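Side-chain contacts in HAD superfamily hydrolase (PDB 6NQ4), which probably acts as a phosphatase of the haloacid dehalogenase superfamily, in which an aspartate-rich site on a Rossmann-like core usually hydrolyses phosphate esters: residues L91-E95 / N96-R100; A129-G133 / L134-L138; Q168-S172 / R173-F177; K253-D257 / F258-V262. All coordinates share one frame; numbering follows the deposited sequence. Where two conformers were deposited one is given.

Interaction 1: residues L91-E95 / N96-R100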
loop_
_atom_site.group_PDB
_atom_site.type_symbol
_atom_site.label_atom_id
_atom_site.label_comp_id
_atom_site.label_asym_id
_atom_site.label_seq_id
_atom_site.Cartn_x
_atom_site.Cartn_y
_atom_site.Cartn_z
ATOM N N LEU A 91 -17.470 -3.737 1.616
ATOM C CA LEU A 91 -17.488 -3.815 0.159
ATOM C C LEU A 91 -17.788 -5.219 -0.360
ATOM O O LEU A 91 -17.783 -5.423 -1.573
ATOM C CB LEU A 91 -16.144 -3.317 -0.394
ATOM C CG LEU A 91 -15.867 -1.838 -0.149
ATOM C CD1 LEU A 91 -14.460 -1.447 -0.585
ATOM C CD2 LEU A 91 -16.937 -1.003 -0.878
ATOM N N GLY A 92 -18.049 -6.191 0.514
ATOM C CA GLY A 92 -18.442 -7.521 0.077
ATOM C C GLY A 92 -17.337 -8.546 -0.071
ATOM O O GLY A 92 -17.593 -9.626 -0.616
ATOM N N VAL A 93 -16.129 -8.261 0.400
ATOM C CA VAL A 93 -15.055 -9.253 0.379
ATOM C C VAL A 93 -15.228 -10.227 1.542
ATOM O O VAL A 93 -15.160 -9.816 2.713
ATOM C CB VAL A 93 -13.681 -8.575 0.447
ATOM C CG1 VAL A 93 -12.559 -9.627 0.334
ATOM C CG2 VAL A 93 -13.568 -7.482 -0.615
ATOM N N PRO A 94 -15.426 -11.515 1.271
ATOM C CA PRO A 94 -15.579 -12.495 2.349
ATOM C C PRO A 94 -14.237 -12.810 2.982
ATOM O O PRO A 94 -13.188 -12.776 2.330
ATOM C CB PRO A 94 -16.126 -13.726 1.619
ATOM C CG PRO A 94 -15.517 -13.640 0.265
ATOM C CD PRO A 94 -15.481 -12.143 -0.062
ATOM N N GLU A 95 -14.271 -13.111 4.283
ATOM C CA GLU A 95 -13.012 -13.360 4.976
ATOM C C GLU A 95 -12.326 -14.628 4.484
ATOM O O GLU A 95 -11.100 -14.738 4.613
ATOM C CB GLU A 95 -13.145 -13.249 6.510
ATOM C CG GLU A 95 -14.209 -14.120 7.165
ATOM C CD GLU A 95 -14.657 -13.630 8.559
ATOM O OE1 GLU A 95 -14.309 -14.292 9.570
ATOM O OE2 GLU A 95 -15.377 -12.598 8.639
ATOM N N ASN A 96 -13.069 -15.564 3.866
ATOM C CA ASN A 96 -12.442 -16.775 3.339
ATOM C C ASN A 96 -11.632 -16.539 2.061
ATOM O O ASN A 96 -11.084 -17.503 1.514
ATOM C CB ASN A 96 -13.444 -17.938 3.194
ATOM C CG ASN A 96 -14.489 -17.705 2.106
ATOM O OD1 ASN A 96 -14.408 -16.758 1.331
ATOM N ND2 ASN A 96 -15.488 -18.596 2.050
ATOM N N ALA A 97 -11.535 -15.298 1.571
ATOM C CA ALA A 97 -10.717 -15.001 0.397
ATOM C C ALA A 97 -9.267 -14.682 0.734
ATOM O O ALA A 97 -8.453 -14.521 -0.181
ATOM C CB ALA A 97 -11.313 -13.836 -0.403
ATOM N N TYR A 98 -8.918 -14.566 2.009
ATOM C CA TYR A 98 -7.557 -14.214 2.373
ATOM C C TYR A 98 -7.258 -14.778 3.753
ATOM O O TYR A 98 -8.169 -15.118 4.518
ATOM C CB TYR A 98 -7.356 -12.678 2.323
ATOM C CG TYR A 98 -8.315 -11.921 3.229
ATOM C CD1 TYR A 98 -9.581 -11.556 2.782
ATOM C CD2 TYR A 98 -7.962 -11.593 4.537
ATOM C CE1 TYR A 98 -10.471 -10.884 3.617
ATOM C CE2 TYR A 98 -8.836 -10.934 5.371
ATOM C CZ TYR A 98 -10.091 -10.580 4.920
ATOM O OH TYR A 98 -10.951 -9.907 5.770
ATOM N N ASP A 99 -5.969 -14.871 4.069
ATOM C CA ASP A 99 -5.540 -15.286 5.397
ATOM C C ASP A 99 -5.223 -14.113 6.305
ATOM O O ASP A 99 -5.596 -14.137 7.484
ATOM C CB ASP A 99 -4.313 -16.195 5.288
ATOM C CG ASP A 99 -4.652 -17.539 4.686
ATOM O OD1 ASP A 99 -4.985 -18.456 5.469
ATOM O OD2 ASP A 99 -4.623 -17.665 3.437
ATOM N N ARG A 100 -4.576 -13.075 5.778
ATOM C CA ARG A 100 -4.179 -11.936 6.592
ATOM C C ARG A 100 -4.008 -10.726 5.690
ATOM O O ARG A 100 -3.769 -10.868 4.483
ATOM C CB ARG A 100 -2.892 -12.215 7.384
ATOM C CG ARG A 100 -3.090 -11.942 8.868
ATOM C CD ARG A 100 -1.843 -12.133 9.693
ATOM N NE ARG A 100 -1.852 -13.385 10.431
ATOM C CZ ARG A 100 -0.830 -13.792 11.170
ATOM N NH1 ARG A 100 -0.886 -14.944 11.826
ATOM N NH2 ARG A 100 0.257 -13.034 11.239
HETATM O O HOH W 1 -13.154 -8.932 4.610
#

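Interaction 2: residues A129-G133 / L134-L138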
loop_
_atom_site.group_PDB
_atom_site.type_symbol
_atom_site.label_atom_id
_atom_site.label_comp_id
_atom_site.label_asym_id
_atom_site.label_seq_id
_atom_site.Cartn_x
_atom_site.Cartn_y
_atom_site.Cartn_z
ATOM N N ALA A 129 -6.133 6.595 13.396
ATOM C CA ALA A 129 -6.041 5.233 13.914
ATOM C C ALA A 129 -4.609 4.687 13.921
ATOM O O ALA A 129 -4.294 3.810 14.741
ATOM C CB ALA A 129 -6.975 4.325 13.108
ATOM N N ILE A 130 -3.735 5.197 13.046
ATOM C CA ILE A 130 -2.357 4.719 12.980
ATOM C C ILE A 130 -1.594 4.951 14.285
ATOM O O ILE A 130 -0.614 4.246 14.559
ATOM C CB ILE A 130 -1.631 5.369 11.769
ATOM C CG1 ILE A 130 -0.361 4.588 11.392
ATOM C CG2 ILE A 130 -1.346 6.855 12.051
ATOM C CD1 ILE A 130 0.286 5.062 10.085
ATOM N N TYR A 131 -2.015 5.919 15.107
ATOM C CA TYR A 131 -1.291 6.244 16.336
ATOM C C TYR A 131 -1.761 5.457 17.545
ATOM O O TYR A 131 -1.166 5.607 18.621
ATOM C CB TYR A 131 -1.412 7.743 16.665
ATOM C CG TYR A 131 -1.011 8.625 15.513
ATOM C CD1 TYR A 131 0.321 8.715 15.113
ATOM C CD2 TYR A 131 -1.964 9.358 14.819
ATOM C CE1 TYR A 131 0.689 9.500 14.027
ATOM C CE2 TYR A 131 -1.607 10.154 13.727
ATOM C CZ TYR A 131 -0.281 10.226 13.348
ATOM O OH TYR A 131 0.089 11.003 12.272
ATOM N N ASP A 132 -2.825 4.671 17.418
ATOM C CA ASP A 132 -3.379 3.977 18.575
ATOM C C ASP A 132 -2.320 3.110 19.240
ATOM O O ASP A 132 -1.676 2.286 18.585
ATOM C CB ASP A 132 -4.557 3.113 18.134
ATOM C CG ASP A 132 -5.775 3.931 17.773
ATOM O OD1 ASP A 132 -5.866 5.095 18.220
ATOM O OD2 ASP A 132 -6.646 3.407 17.046
ATOM N N GLY A 133 -2.137 3.308 20.546
ATOM C CA GLY A 133 -1.201 2.519 21.321
ATOM C C GLY A 133 0.240 2.965 21.243
ATOM O O GLY A 133 1.092 2.382 21.927
ATOM N N LEU A 134 0.554 3.965 20.438
ATOM C CA LEU A 134 1.916 4.461 20.358
ATOM C C LEU A 134 2.119 5.593 21.354
ATOM O O LEU A 134 1.186 6.333 21.684
ATOM C CB LEU A 134 2.224 4.956 18.944
ATOM C CG LEU A 134 2.005 3.907 17.853
ATOM C CD1 LEU A 134 2.473 4.446 16.503
ATOM C CD2 LEU A 134 2.728 2.612 18.208
ATOM N N ASP A 135 3.354 5.722 21.835
ATOM C CA ASP A 135 3.666 6.708 22.873
ATOM C C ASP A 135 4.049 8.031 22.215
ATOM O O ASP A 135 5.200 8.481 22.243
ATOM C CB ASP A 135 4.762 6.188 23.792
ATOM C CG ASP A 135 5.129 7.179 24.894
ATOM O OD1 ASP A 135 4.325 8.093 25.183
ATOM O OD2 ASP A 135 6.231 7.042 25.467
ATOM N N VAL A 136 3.040 8.667 21.619
ATOM C CA VAL A 136 3.243 9.885 20.849
ATOM C C VAL A 136 2.239 10.943 21.276
ATOM O O VAL A 136 1.234 10.657 21.929
ATOM C CB VAL A 136 3.147 9.636 19.333
ATOM C CG1 VAL A 136 4.177 8.605 18.909
ATOM C CG2 VAL A 136 1.735 9.185 18.953
ATOM N N GLU A 137 2.529 12.187 20.894
ATOM C CA GLU A 137 1.662 13.318 21.191
ATOM C C GLU A 137 1.431 14.094 19.908
ATOM O O GLU A 137 2.388 14.591 19.307
ATOM C CB GLU A 137 2.304 14.236 22.232
ATOM C CG GLU A 137 1.377 15.327 22.720
ATOM C CD GLU A 137 2.030 16.218 23.754
ATOM O OE1 GLU A 137 3.077 15.817 24.312
ATOM O OE2 GLU A 137 1.496 17.319 24.003
ATOM N N LEU A 138 0.174 14.210 19.494
ATOM C CA LEU A 138 -0.138 14.995 18.307
ATOM C C LEU A 138 -0.226 16.466 18.692
ATOM O O LEU A 138 -0.946 16.835 19.632
ATOM C CB LEU A 138 -1.438 14.526 17.661
ATOM C CG LEU A 138 -1.440 13.060 17.227
ATOM C CD1 LEU A 138 -2.741 12.743 16.532
ATOM C CD2 LEU A 138 -0.266 12.720 16.338
#

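Interaction 3: residues Q168-S172 / R173-F177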
loop_
_atom_site.group_PDB
_atom_site.type_symbol
_atom_site.label_atom_id
_atom_site.label_comp_id
_atom_site.label_asym_id
_atom_site.label_seq_id
_atom_site.Cartn_x
_atom_site.Cartn_y
_atom_site.Cartn_z
ATOM N N GLN A 168 6.940 23.698 2.533
ATOM C CA GLN A 168 8.104 24.580 2.584
ATOM C C GLN A 168 8.457 24.947 4.017
ATOM O O GLN A 168 9.640 24.974 4.383
ATOM C CB GLN A 168 7.824 25.847 1.778
ATOM C CG GLN A 168 7.787 25.631 0.279
ATOM C CD GLN A 168 7.371 26.871 -0.495
ATOM O OE1 GLN A 168 6.897 27.857 0.076
ATOM N NE2 GLN A 168 7.534 26.815 -1.807
ATOM N N ARG A 169 7.442 25.249 4.842
ATOM C CA ARG A 169 7.718 25.617 6.229
ATOM C C ARG A 169 8.329 24.456 6.987
ATOM O O ARG A 169 9.289 24.639 7.748
ATOM C CB ARG A 169 6.448 26.077 6.939
ATOM C CG ARG A 169 5.953 27.447 6.528
ATOM C CD ARG A 169 4.926 27.980 7.522
ATOM N NE ARG A 169 3.752 27.117 7.692
ATOM C CZ ARG A 169 2.667 27.157 6.924
ATOM N NH1 ARG A 169 2.589 28.006 5.901
ATOM N NH2 ARG A 169 1.651 26.342 7.173
ATOM N N LEU A 170 7.798 23.247 6.778
ATOM C CA LEU A 170 8.289 22.081 7.510
ATOM C C LEU A 170 9.712 21.753 7.084
ATOM O O LEU A 170 10.569 21.424 7.922
ATOM C CB LEU A 170 7.379 20.890 7.225
ATOM C CG LEU A 170 5.928 21.065 7.691
ATOM C CD1 LEU A 170 5.053 19.925 7.136
ATOM C CD2 LEU A 170 5.829 21.082 9.207
ATOM N N ARG A 171 9.972 21.854 5.780
ATOM C CA ARG A 171 11.302 21.575 5.258
ATOM C C ARG A 171 12.323 22.560 5.817
ATOM O O ARG A 171 13.438 22.170 6.183
ATOM C CB ARG A 171 11.257 21.608 3.729
ATOM C CG ARG A 171 12.475 21.000 3.039
ATOM C CD ARG A 171 13.579 22.010 2.821
ATOM N NE ARG A 171 14.842 21.333 2.560
ATOM C CZ ARG A 171 15.996 21.952 2.354
ATOM N NH1 ARG A 171 16.050 23.279 2.373
ATOM N NH2 ARG A 171 17.091 21.241 2.126
ATOM N N SER A 172 11.950 23.839 5.920
ATOM C CA SER A 172 12.867 24.839 6.457
ATOM C C SER A 172 13.201 24.595 7.919
ATOM O O SER A 172 14.230 25.091 8.397
ATOM C CB SER A 172 12.288 26.241 6.285
ATOM O OG SER A 172 12.247 26.576 4.913
ATOM N N ARG A 173 12.361 23.842 8.634
ATOM C CA ARG A 173 12.643 23.467 10.013
ATOM C C ARG A 173 13.317 22.109 10.110
ATOM O O ARG A 173 13.512 21.600 11.218
ATOM C CB ARG A 173 11.371 23.503 10.859
ATOM C CG ARG A 173 10.856 24.918 11.068
ATOM C CD ARG A 173 9.494 24.910 11.715
ATOM N NE ARG A 173 9.521 24.168 12.975
ATOM C CZ ARG A 173 8.464 23.574 13.515
ATOM N NH1 ARG A 173 7.290 23.633 12.904
ATOM N NH2 ARG A 173 8.581 22.911 14.662
ATOM N N ASN A 174 13.683 21.522 8.974
ATOM C CA ASN A 174 14.419 20.262 8.931
ATOM C C ASN A 174 13.654 19.127 9.606
ATOM O O ASN A 174 14.261 18.244 10.211
ATOM C CB ASN A 174 15.813 20.417 9.552
ATOM C CG ASN A 174 16.733 19.268 9.216
ATOM O OD1 ASN A 174 16.704 18.752 8.110
ATOM N ND2 ASN A 174 17.550 18.856 10.174
ATOM N N LEU A 175 12.307 19.126 9.496
ATOM C CA LEU A 175 11.573 18.074 10.189
ATOM C C LEU A 175 11.594 16.783 9.373
ATOM O O LEU A 175 11.456 16.815 8.150
ATOM C CB LEU A 175 10.120 18.497 10.431
ATOM C CG LEU A 175 9.929 19.749 11.298
ATOM C CD1 LEU A 175 8.463 19.960 11.635
ATOM C CD2 LEU A 175 10.751 19.665 12.574
ATOM N N PRO A 176 11.755 15.638 10.020
ATOM C CA PRO A 176 11.630 14.372 9.297
ATOM C C PRO A 176 10.167 14.114 8.977
ATOM O O PRO A 176 9.267 14.472 9.744
ATOM C CB PRO A 176 12.172 13.340 10.294
ATOM C CG PRO A 176 11.930 13.946 11.633
ATOM C CD PRO A 176 12.043 15.445 11.455
ATOM N N PHE A 177 9.936 13.491 7.824
ATOM C CA PHE A 177 8.596 13.327 7.252
ATOM C C PHE A 177 8.351 11.839 7.033
ATOM O O PHE A 177 8.891 11.255 6.093
ATOM C CB PHE A 177 8.558 14.089 5.924
ATOM C CG PHE A 177 7.197 14.208 5.256
ATOM C CD1 PHE A 177 6.641 13.151 4.538
ATOM C CD2 PHE A 177 6.536 15.432 5.245
ATOM C CE1 PHE A 177 5.421 13.300 3.863
ATOM C CE2 PHE A 177 5.320 15.586 4.583
ATOM C CZ PHE A 177 4.763 14.520 3.894
HETATM O O HOH W 2 14.515 19.547 5.620
#

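Interaction 4: residues K253-D257 / F258-V262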
loop_
_atom_site.group_PDB
_atom_site.type_symbol
_atom_site.label_atom_id
_atom_site.label_comp_id
_atom_site.label_asym_id
_atom_site.label_seq_id
_atom_site.Cartn_x
_atom_site.Cartn_y
_atom_site.Cartn_z
ATOM N N LYS A 253 7.992 -3.466 -8.728
ATOM C CA LYS A 253 9.308 -3.163 -8.188
ATOM C C LYS A 253 9.490 -3.774 -6.802
ATOM O O LYS A 253 10.560 -4.311 -6.490
ATOM C CB LYS A 253 9.514 -1.650 -8.138
ATOM C CG LYS A 253 10.855 -1.251 -7.558
ATOM C CD LYS A 253 11.052 0.255 -7.576
ATOM C CE LYS A 253 12.252 0.655 -6.736
ATOM N NZ LYS A 253 13.465 -0.125 -7.105
ATOM N N GLY A 254 8.456 -3.701 -5.954
ATOM C CA GLY A 254 8.598 -4.218 -4.600
ATOM C C GLY A 254 8.836 -5.714 -4.572
ATOM O O GLY A 254 9.736 -6.204 -3.885
ATOM N N ALA A 255 8.030 -6.463 -5.322
ATOM C CA ALA A 255 8.210 -7.908 -5.356
ATOM C C ALA A 255 9.564 -8.279 -5.952
ATOM O O ALA A 255 10.286 -9.123 -5.400
ATOM C CB ALA A 255 7.073 -8.550 -6.144
ATOM N N ALA A 256 9.934 -7.644 -7.069
ATOM C CA ALA A 256 11.211 -7.936 -7.715
ATOM C C ALA A 256 12.384 -7.649 -6.780
ATOM O O ALA A 256 13.308 -8.466 -6.667
ATOM C CB ALA A 256 11.327 -7.125 -9.004
ATOM N N ASP A 257 12.362 -6.500 -6.098
ATOM C CA ASP A 257 13.463 -6.151 -5.198
ATOM C C ASP A 257 13.544 -7.096 -4.001
ATOM O O ASP A 257 14.630 -7.293 -3.447
ATOM C CB ASP A 257 13.312 -4.711 -4.708
ATOM C CG ASP A 257 13.603 -3.679 -5.785
ATOM O OD1 ASP A 257 14.128 -4.039 -6.865
ATOM O OD2 ASP A 257 13.321 -2.489 -5.532
ATOM N N PHE A 258 12.420 -7.680 -3.585
ATOM C CA PHE A 258 12.414 -8.654 -2.498
ATOM C C PHE A 258 12.737 -10.055 -2.983
ATOM O O PHE A 258 12.896 -10.958 -2.156
ATOM C CB PHE A 258 11.031 -8.642 -1.829
ATOM C CG PHE A 258 10.988 -9.292 -0.468
ATOM C CD1 PHE A 258 11.802 -8.849 0.564
ATOM C CD2 PHE A 258 10.095 -10.320 -0.214
ATOM C CE1 PHE A 258 11.735 -9.436 1.816
ATOM C CE2 PHE A 258 10.011 -10.902 1.042
ATOM C CZ PHE A 258 10.830 -10.461 2.056
ATOM N N GLY A 259 12.848 -10.257 -4.291
ATOM C CA GLY A 259 13.183 -11.560 -4.828
ATOM C C GLY A 259 12.008 -12.455 -5.156
ATOM O O GLY A 259 12.186 -13.676 -5.217
ATOM N N LEU A 260 10.818 -11.896 -5.384
ATOM C CA LEU A 260 9.624 -12.674 -5.690
ATOM C C LEU A 260 9.263 -12.571 -7.165
ATOM O O LEU A 260 9.423 -11.514 -7.789
ATOM C CB LEU A 260 8.410 -12.169 -4.900
ATOM C CG LEU A 260 8.626 -11.940 -3.403
ATOM C CD1 LEU A 260 7.321 -11.451 -2.773
ATOM C CD2 LEU A 260 9.146 -13.192 -2.694
ATOM N N ASP A 261 8.740 -13.673 -7.702
ATOM C CA ASP A 261 8.041 -13.637 -8.981
ATOM C C ASP A 261 6.827 -12.721 -8.870
ATOM O O ASP A 261 6.223 -12.575 -7.799
ATOM C CB ASP A 261 7.550 -15.037 -9.349
ATOM C CG ASP A 261 8.684 -16.016 -9.672
ATOM O OD1 ASP A 261 9.872 -15.612 -9.795
ATOM O OD2 ASP A 261 8.372 -17.219 -9.811
ATOM N N VAL A 262 6.450 -12.110 -9.988
ATOM C CA VAL A 262 5.343 -11.175 -9.964
ATOM C C VAL A 262 4.381 -11.461 -11.099
ATOM O O VAL A 262 4.763 -11.849 -12.211
ATOM C CB VAL A 262 5.758 -9.686 -9.867
ATOM C CG1 VAL A 262 6.227 -9.158 -11.197
ATOM C CG2 VAL A 262 4.600 -8.836 -9.323
#

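Interaction 1: residues L91-E95 / N96-R100
The hydroxyl of Tyr98 and the carbonyl of Val93 share one water: it lies 2.7 Å from Tyr98 OH and donates a hydrogen bond to Val93 O at 2.9 Å. Lying in the ring plane at its edge, the water links the phenol to the residue leading into the turn. Tyr98 CG stands between its own backbone N and carbonyl carbon (chi1 58°), which folds the ring back over the 3-10 turn; Glu95 O comes to lie over the centre of one face, 3.9 Å from its plane. Val93 CG1 meets the ring edge at CE1, 4.1 Å away. Within the backbone, the turn is closed by Ala97 N, which donates to Pro94 O (3.1 Å), and by a weak bond from Tyr98 N to Glu95 O. Proline suits the entry to this turn because it needs no N-H there, and the small Ala97 methyl packs against Pro94 CG. Asn96 OD1 touches Pro94 CB and CG, both at 3.5 Å, while accepting a hydrogen bond from Gln62 NE2. On helix 55-66, Pro94 rests against Ile58 and Gln62, and Ala97 against Gln62; Tyr98 is wedged between Val85 and Met88 of helix 81-90 and Ile71 and Leu73 of strand 70-75.

Interaction 2: residues A129-G133 / L134-L138
Leu138 lays its CD2 methyl over the ring of Tyr131, 3.8 Å from the ring centroid and only 9° off the normal, a well-centred CH-pi contact. Its other methyl, CD1, reaches the ring atom CD2 of Tyr131 at 3.9 Å, so the fork of the leucine spans one side of the phenol. The opposite face is taken by Ile130 CG2, 3.6 Å above the plane, and the ring is held between two aliphatic side chains. Val136 approaches obliquely, and its CG2 touches both CB and CD1 of Tyr131, each at 4.1 Å. A type II turn from Tyr131 to Leu134, closed by Leu134 N donating to Tyr131 O at 3.0 Å, begins the reversal that brings these groups together. Gly133 occupies the third position with positive phi (82°), where glycine is favoured. Leu134 then turns CG away from its carbonyl carbon (chi1 -56°), placing CD1 3.7 Å from Ile130 O. An inverse gamma turn centred on Asp135 completes the reversal into strand 137-138. Farther out, Tyr131 OH is hydrogen-bonded to His121 ND1 and Asp135 OD1 forms a salt bridge with Arg117. Leu134 and Val136 lean on Ile112 of helix 104-114, while Tyr131, Val136 and Leu138 all touch Ile119 of strand 118-122, beside which edge strand 137-138 runs parallel.

Interaction 3: residues Q168-S172 / R173-F177
Leu170 and Leu175 meet methyl to methyl, CD2 of the first lying 3.8 Å from CD1 of the second. Both have CG opposite the carbonyl carbon (chi1 near -60° in each), and the two side chains cross obliquely, Leu175 being folded back by the turn. Leu175 also rests CB and CG against Leu170 O, the same oxygen that accepts the N-H of Leu175 in a nearly straight bond (N to O 3.3 Å, 173°). Arg173 starts with the same first torsion and departs only farther out. Its aliphatic part follows the end of the helix, with CG 3.7 Å from Arg169 O, before a bend at chi3 (56°) carries the guanidinium past Leu175 CD1 to Glu141 O. Leu175 CD1 lies 4.0 Å above one face of that guanidinium, offset toward its rim, while Arg173 NH1 donates to Glu141 O. Arginine suits such a place because its methylenes can pack while its charged end reaches a polar partner; Arg169, too, runs outward, to a salt bridge with the Glu141 carboxylate. Asn174 N donates to Arg171 O at 2.9 Å, and a water bridges that oxygen to Asn174 OD1, the second link being weak. Leu170 and Leu175 continue inward onto Val147 of strand 146-149, and Phe177 stacks on Tyr203. With positive phi at Asn174, a value asparagine tolerates better than most residues, the bonds from Leu175 N and Asn174 N back to Leu170 O and Arg171 O define a Schellman motif, which here ends helix 164-172 and leads into strand 177-179 of the five-stranded parallel sheet.

Interaction 4: residues K253-D257 / F258-V262
Phe258 has CG anti to its backbone N (chi1 -163°), which carries the ring off the turn, and Leu260 puts CG opposite its carbonyl carbon (chi1 -48°), with CD1 at the edge of the Phe258 ring, in its plane. The contact belongs to a beta-alpha-beta unit, in which helix 248-258 ends in a Schellman motif before strand 261-265. The backbone turn itself sets Leu260 CB 4.1 Å from Ala255 CB. Alanine suits position 255 because its single methyl lets the returning chain lie close to the helix. Ala255 O takes a bond of 2.8 Å from Leu260 N, with a weak one from Phe258 N, whose better bond goes to Gly254 O. Gly259 N donates to Ala256 O at 3.0 Å. Gly259 has positive phi (91°), and a CB there would collide with the preceding carbonyl oxygen, so glycine fits. The Phe258 ring reaches Leu225 of helix 218-232 and makes a cation-pi contact with Lys238. On the helix surface Lys253 and Asp257, one turn apart, form a salt bridge in which Lys253 NZ donates to Asp257 OD2 (2.8 Å), on the syn lone pair of that oxygen.

Overall arrangement
The four contacts are successive turns along one chain, and none touches another. Interactions 1 and 4 belong to the six-stranded parallel sheet, leading into strands 100-103 and 261-265, with centres about 24 Å apart. Interactions 2 and 3 serve the five-stranded sheet, leading into strands 137-138 and 177-179, and their centres are about 21 Å apart. Interactions 1 and 3, about 40 Å between centres, lie on opposite sides of the chain's centre. The sodium ion bound at Asp42, Trp44 and Asp246 is about 11 Å from the side chain of Val262 and about 14 Å from that of Val93, so neither interaction 4 nor interaction 1 supplies a ligand of the ion.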